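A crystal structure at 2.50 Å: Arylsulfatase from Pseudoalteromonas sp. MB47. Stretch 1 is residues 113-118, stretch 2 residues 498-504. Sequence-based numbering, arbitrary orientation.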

# COMPACT_ATOMS: atom_id res chain seq x y z
N ARG A 113 -19.57 5.11 -34.01
CA ARG A 113 -20.01 3.94 -33.26
C ARG A 113 -18.95 3.53 -32.26
O ARG A 113 -17.77 3.42 -32.60
N LEU A 114 -19.37 3.30 -31.02
CA LEU A 114 -18.49 2.71 -30.03
C LEU A 114 -17.88 1.43 -30.61
O LEU A 114 -18.59 0.64 -31.24
N PRO A 115 -16.57 1.21 -30.44
CA PRO A 115 -15.93 0.08 -31.13
C PRO A 115 -16.42 -1.29 -30.68
O PRO A 115 -16.18 -2.27 -31.40
N VAL A 116 -17.08 -1.40 -29.53
CA VAL A 116 -17.61 -2.70 -29.14
C VAL A 116 -18.71 -3.13 -30.10
O VAL A 116 -18.94 -4.34 -30.29
N ARG A 117 -19.41 -2.18 -30.72
CA ARG A 117 -20.44 -2.54 -31.69
C ARG A 117 -19.83 -3.04 -32.99
O ARG A 117 -20.33 -3.99 -33.59
N SER A 118 -18.73 -2.41 -33.42
CA SER A 118 -18.14 -2.72 -34.72
C SER A 118 -17.16 -3.87 -34.67
O SER A 118 -16.95 -4.55 -35.69
N ALA A 498 -30.16 0.85 -20.06
CA ALA A 498 -30.64 1.17 -21.40
C ALA A 498 -29.52 1.08 -22.42
O ALA A 498 -29.72 0.56 -23.53
N HIS A 499 -28.33 1.57 -22.07
CA HIS A 499 -27.20 1.51 -22.98
C HIS A 499 -26.87 0.07 -23.35
O HIS A 499 -26.65 -0.25 -24.53
N ILE A 500 -26.83 -0.82 -22.35
CA ILE A 500 -26.57 -2.23 -22.63
C ILE A 500 -27.71 -2.83 -23.44
O ILE A 500 -27.49 -3.71 -24.27
N ALA A 501 -28.94 -2.35 -23.22
CA ALA A 501 -30.09 -2.93 -23.92
C ALA A 501 -30.04 -2.66 -25.41
O ALA A 501 -30.51 -3.48 -26.20
N THR A 502 -29.49 -1.51 -25.83
CA THR A 502 -29.37 -1.24 -27.26
C THR A 502 -28.56 -2.32 -27.95
O THR A 502 -28.75 -2.58 -29.15
N MET A 503 -27.64 -2.96 -27.22
CA MET A 503 -26.78 -4.00 -27.78
C MET A 503 -27.45 -5.36 -27.83
O MET A 503 -26.89 -6.28 -28.43
N LYS A 504 -28.63 -5.51 -27.22
CA LYS A 504 -29.50 -6.64 -27.47
C LYS A 504 -30.39 -6.38 -28.68
O LYS A 504 -30.55 -7.25 -29.54

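This is a small, mixed contact, burying 234 Å² over both sides, in which one long arginine reaches across to a helix and is hydrogen-bonded at its tip to a threonine while a methionine covers one face of the guanidinium. The two backbones stay well apart, with the CA atoms of Arg117 and Met503 7.6 Å from each other, so side chains must span the gap.

Arg117 has the largest covered area. Its CA-to-CB bond points sideways, but an m, t, t chain with chi4 at -87° carries the guanidinium to stretch 2. There Arg117 NH1 and NH2 both donate to Thr502 OG1, each at 3.1 Å, a forked pair that sets the hydroxyl at the edge of the group, near its plane. Thr502 points toward stretch 1 in the p rotamer, and Thr502 OG1 in turn donates to His499 O at 2.8 Å, one turn back in its own helix. The hydroxyl thus has its proton committed to the backbone and meets the arginine as an acceptor. Arg117 NE and NH2 also find partners elsewhere in the structure.

Met503 lies over one face of the guanidinium. It too starts sideways, and its extended m, t, t chain lays CE over that face, with Met503 CG 3.4 Å from Arg117 NH1. Met503 CE also meets Val116 CG1 at 3.5 Å; Val116, in the p rotamer, points toward the helix.

His499, chi1 t and chi2 69°, brings its ring to Leu114, whose CD1, from an m, t side chain pointing toward stretch 2, lies 3.5 Å from His499 CE1 at the ring edge. His499 CE1 also sits 3.7 Å from Arg117 NH2, at an oblique angle. The rule to read here is economical: anchor the charged tip through an acceptor already fixed to its helix, and cover one face with the methyl end of a methionine.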

# COMPACT_ATOMS: atom_id res chain seq x y z
CB ARG A 113 -20.31 2.77 -34.22
CG ARG A 113 -21.72 2.80 -34.76
CD ARG A 113 -21.83 2.13 -36.12
NE ARG A 113 -21.39 0.74 -36.12
CZ ARG A 113 -22.10 -0.27 -35.62
NH1 ARG A 113 -23.28 -0.06 -35.06
NH2 ARG A 113 -21.62 -1.51 -35.69
CB LEU A 114 -19.26 2.40 -28.75
CG LEU A 114 -19.67 3.63 -27.93
CD1 LEU A 114 -20.69 3.25 -26.87
CD2 LEU A 114 -18.44 4.27 -27.29
CB PRO A 115 -14.44 0.28 -30.82
CG PRO A 115 -14.39 1.18 -29.64
CD PRO A 115 -15.61 2.04 -29.69
CB VAL A 116 -18.10 -2.66 -27.68
CG1 VAL A 116 -19.33 -1.77 -27.54
CG2 VAL A 116 -18.38 -4.07 -27.19
CB ARG A 117 -21.34 -1.34 -31.97
CG ARG A 117 -21.97 -0.69 -30.75
CD ARG A 117 -23.05 0.29 -31.16
NE ARG A 117 -23.51 1.13 -30.05
CZ ARG A 117 -24.48 0.80 -29.21
NH1 ARG A 117 -25.10 -0.36 -29.32
NH2 ARG A 117 -24.82 1.63 -28.24
CB SER A 118 -17.42 -1.48 -35.27
OG SER A 118 -16.33 -1.11 -34.44
CB ALA A 498 -31.26 2.57 -21.40
CB HIS A 499 -25.99 2.19 -22.35
CG HIS A 499 -24.78 2.21 -23.24
ND1 HIS A 499 -24.71 2.97 -24.38
CD2 HIS A 499 -23.60 1.56 -23.14
CE1 HIS A 499 -23.54 2.79 -24.96
NE2 HIS A 499 -22.84 1.93 -24.23
CB ILE A 500 -26.35 -2.99 -21.31
CG1 ILE A 500 -25.09 -2.51 -20.60
CG2 ILE A 500 -26.27 -4.49 -21.57
CD1 ILE A 500 -23.80 -2.76 -21.35
CB ALA A 501 -31.39 -2.40 -23.32
CB THR A 502 -28.73 0.12 -27.52
OG1 THR A 502 -27.34 0.07 -27.19
CG2 THR A 502 -29.40 1.21 -26.69
CB MET A 503 -25.49 -4.07 -26.97
CG MET A 503 -24.74 -2.76 -26.98
SD MET A 503 -23.23 -2.75 -26.02
CE MET A 503 -22.63 -1.11 -26.44
CB LYS A 504 -30.35 -6.93 -26.23
CG LYS A 504 -31.33 -8.09 -26.37
CD LYS A 504 -30.63 -9.44 -26.26
CE LYS A 504 -31.61 -10.59 -26.41
NZ LYS A 504 -32.67 -10.57 -25.35